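Local structure of ferric vibriobactin ABC transporter, periplasmic ferric vibriobactin-binding protein (Vibrio cholerae, 3R5T) at residues 269-272 against 273-276. The protein binds ferric vibriobactin in the periplasm and probably delivers this iron-siderophore complex to an ABC transporter for import. Sequence-based numbering, arbitrary orientation.
Sequences RIDL and FSAR. With VBN ((4S,5R)-N-{3-[(2,3-dihydroxybenzoyl)amino]propyl}-2-(2,3-dihydroxyphenyl)-N-[3-({[(4S,5R)-2-(2,3-dihydroxyphenyl)-5-met hyl-4,5-dihydro-1,3-oxazol-4-yl]carbonyl}amino)propyl]-5-methyl-4,5-dihydro-1,3-oxazole-4-carboxamide), chain B.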
loop_
_atom_site.group_PDB
_atom_site.type_symbol
_atom_site.label_atom_id
_atom_site.label_comp_id
_atom_site.label_asym_id
_atom_site.label_seq_id
_atom_site.Cartn_x
_atom_site.Cartn_y
_atom_site.Cartn_z
ATOM N N ARG A 269 -4.242 1.610 0.053
ATOM C CA ARG A 269 -2.948 0.934 0.193
ATOM C C ARG A 269 -2.472 0.517 -1.185
ATOM O O ARG A 269 -3.301 0.265 -2.086
ATOM C CB ARG A 269 -3.077 -0.299 1.088
ATOM C CG ARG A 269 -3.218 -0.018 2.581
ATOM C CD ARG A 269 -1.976 0.578 3.181
ATOM N NE ARG A 269 -1.874 0.373 4.630
ATOM C CZ ARG A 269 -2.134 1.296 5.551
ATOM N NH1 ARG A 269 -2.517 2.521 5.202
ATOM N NH2 ARG A 269 -1.988 1.004 6.838
ATOM N N ILE A 270 -1.150 0.449 -1.354
ATOM C CA ILE A 270 -0.546 0.108 -2.640
ATOM C C ILE A 270 -0.086 -1.340 -2.697
ATOM O O ILE A 270 0.748 -1.783 -1.903
ATOM C CB ILE A 270 0.675 0.988 -2.935
ATOM C CG1 ILE A 270 0.277 2.471 -2.937
ATOM C CG2 ILE A 270 1.306 0.548 -4.260
ATOM C CD1 ILE A 270 -0.788 2.793 -3.945
ATOM N N ASP A 271 -0.660 -2.090 -3.619
ATOM C CA ASP A 271 -0.168 -3.418 -3.939
ATOM C C ASP A 271 -0.182 -3.493 -5.469
ATOM O O ASP A 271 -0.561 -2.531 -6.132
ATOM C CB ASP A 271 -1.034 -4.491 -3.254
ATOM C CG ASP A 271 -2.491 -4.290 -3.513
ATOM O OD1 ASP A 271 -3.263 -4.152 -2.540
ATOM O OD2 ASP A 271 -2.869 -4.284 -4.705
ATOM N N LEU A 272 0.229 -4.613 -6.039
ATOM C CA LEU A 272 0.254 -4.749 -7.491
ATOM C C LEU A 272 -1.094 -4.384 -8.111
ATOM O O LEU A 272 -1.152 -3.710 -9.142
ATOM C CB LEU A 272 0.598 -6.179 -7.868
ATOM C CG LEU A 272 0.470 -6.491 -9.358
ATOM C CD1 LEU A 272 1.421 -5.658 -10.232
ATOM C CD2 LEU A 272 0.693 -7.995 -9.579
ATOM N N PHE A 273 -2.178 -4.806 -7.461
ATOM C CA PHE A 273 -3.499 -4.626 -8.028
ATOM C C PHE A 273 -3.961 -3.184 -7.984
ATOM O O PHE A 273 -4.432 -2.647 -8.998
ATOM C CB PHE A 273 -4.461 -5.601 -7.351
ATOM C CG PHE A 273 -3.923 -7.000 -7.349
ATOM C CD1 PHE A 273 -3.337 -7.540 -6.217
ATOM C CD2 PHE A 273 -3.919 -7.736 -8.521
ATOM C CE1 PHE A 273 -2.805 -8.830 -6.251
ATOM C CE2 PHE A 273 -3.391 -9.017 -8.556
ATOM C CZ PHE A 273 -2.835 -9.561 -7.423
ATOM N N SER A 274 -3.814 -2.522 -6.844
ATOM C CA SER A 274 -4.197 -1.112 -6.810
ATOM C C SER A 274 -3.217 -0.251 -7.606
ATOM O O SER A 274 -3.622 0.764 -8.175
ATOM C CB SER A 274 -4.337 -0.581 -5.382
ATOM O OG SER A 274 -3.182 -0.829 -4.608
ATOM N N ALA A 275 -1.952 -0.662 -7.654
ATOM C CA ALA A 275 -0.951 0.059 -8.442
ATOM C C ALA A 275 -1.339 0.054 -9.920
ATOM O O ALA A 275 -1.260 1.084 -10.599
ATOM C CB ALA A 275 0.454 -0.555 -8.247
ATOM N N ARG A 276 -1.772 -1.100 -10.419
ATOM C CA ARG A 276 -2.256 -1.164 -11.798
ATOM C C ARG A 276 -3.431 -0.213 -12.022
ATOM O O ARG A 276 -3.481 0.490 -13.033
ATOM C CB ARG A 276 -2.691 -2.579 -12.150
ATOM C CG ARG A 276 -1.557 -3.509 -12.498
ATOM C CD ARG A 276 -2.081 -4.914 -12.727
ATOM N NE ARG A 276 -0.987 -5.804 -13.089
ATOM C CZ ARG A 276 -1.012 -7.124 -12.950
ATOM N NH1 ARG A 276 -2.085 -7.727 -12.450
ATOM N NH2 ARG A 276 0.041 -7.844 -13.311
HETATM C C VBN B . -7.222 5.808 10.743
HETATM N N VBN B . -5.622 3.844 10.823
HETATM O O VBN B . -6.405 6.572 11.137
HETATM C CA VBN B . -7.001 4.303 10.810
HETATM C CB VBN B . -7.560 3.629 12.119
HETATM C CAB VBN B . -10.253 1.090 4.205
HETATM O OAC VBN B . -5.837 9.425 6.800
HETATM O OAD VBN B . -10.539 2.373 8.593
HETATM O OAF VBN B . -3.059 4.129 7.483
HETATM O OAG VBN B . -0.412 3.734 11.337
HETATM O OAH VBN B . -3.744 1.682 9.154
HETATM O OAI VBN B . -5.062 5.620 8.405
HETATM O OAJ VBN B . -2.977 4.061 10.493
HETATM O OAK VBN B . -6.073 2.665 8.162
HETATM C CAL VBN B . -2.588 7.192 5.388
HETATM C CAM VBN B . -2.368 2.850 14.383
HETATM C CAN VBN B . -5.206 -1.347 7.573
HETATM C CAO VBN B . -2.364 5.880 5.925
HETATM C CAP VBN B . -1.258 3.072 13.519
HETATM C CAQ VBN B . -4.261 -0.513 8.256
HETATM C CAR VBN B . -3.668 8.011 5.882
HETATM C CAS VBN B . -3.679 3.054 13.929
HETATM C CAT VBN B . -6.445 -0.821 7.126
HETATM C CAU VBN B . -8.562 8.642 9.423
HETATM C CAV VBN B . -10.811 5.976 9.257
HETATM C CAW VBN B . -7.095 9.086 9.293
HETATM C CAX VBN B . -11.769 4.976 8.569
HETATM C CAY VBN B . -8.865 7.693 10.584
HETATM C CAZ VBN B . -9.588 5.336 9.936
HETATM N NBB VBN B . -6.173 8.137 8.674
HETATM N NBC VBN B . -11.117 4.328 7.433
HETATM N NBD VBN B . -8.223 2.461 6.685
HETATM O OBF VBN B . -8.903 0.276 6.176
HETATM C CBG VBN B . -5.572 8.441 7.397
HETATM C CBH VBN B . -10.500 3.007 7.578
HETATM C CBJ VBN B . -5.250 3.850 12.214
HETATM C CBK VBN B . -3.221 5.391 6.953
HETATM C CBL VBN B . -1.469 3.507 12.198
HETATM C CBM VBN B . -4.587 0.824 8.468
HETATM C CBN VBN B . -4.240 6.163 7.429
HETATM C CBO VBN B . -2.722 3.698 11.780
HETATM C CBP VBN B . -5.785 1.326 8.035
HETATM C CBQ VBN B . -4.472 7.530 6.865
HETATM C CBR VBN B . -3.870 3.442 12.664
HETATM C CBS VBN B . -6.741 0.477 7.317
HETATM C CBU VBN B . -10.022 1.144 5.705
HETATM C CBW VBN B . -8.078 1.068 6.974
HETATM C CBX VBN B . -9.659 2.554 6.391
HETATM N NBY VBN B . -8.548 6.279 10.361
HETATM O OG1 VBN B . -6.372 3.574 13.024
HETATM C CG2 VBN B . -8.419 2.383 11.980
#
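Asp271 and Ser274 form a capping box at the start of helix 272-286. Asp271 OD2 accepts a well-aligned bond from Ser274 N at 2.9 Å, the donor lying above the carboxylate plane, and a weak, bent one from Phe273 N. In return, Asp271 N gives its hydrogen to Ser274 OG at 3.0 Å, nearly straight at 165°. With chi1 at 53°, Ser274 OG is tucked between its own backbone N and carbonyl carbon and faces back along the chain, where it also donates to a lone pair of Arg269 O at 2.8 Å. Main-chain bonds from Ala275 N to Asp271 O and from Arg276 N to Leu272 O open the helical pattern.

Van der Waals contacts flank the cap. Leu272 lays CD2 over one face of the Arg276 guanidinium, 3.7 Å above its plane and offset toward the rim, and the same methyl makes an apolar contact over one face of the Phe273 ring, displaced toward its rim. Ile270 CG2 meets Ala275 CB, also apolar, at 4.2 Å.

Arg269 turns the other way, into the vibriobactin pocket. Bent at chi2, the chain brings Arg269 NH1 to the catecholate oxygen OAF of VBN at 2.8 Å, in the guanidinium plane, with NH2 adding a weak second bond; Thr32 and Tyr118 hold the same guanidinium. Its positive charge, near the ferric ion, probably helps balance the anionic catecholates, while the serine bond to Arg269 O ties this pocket residue to the capped helix.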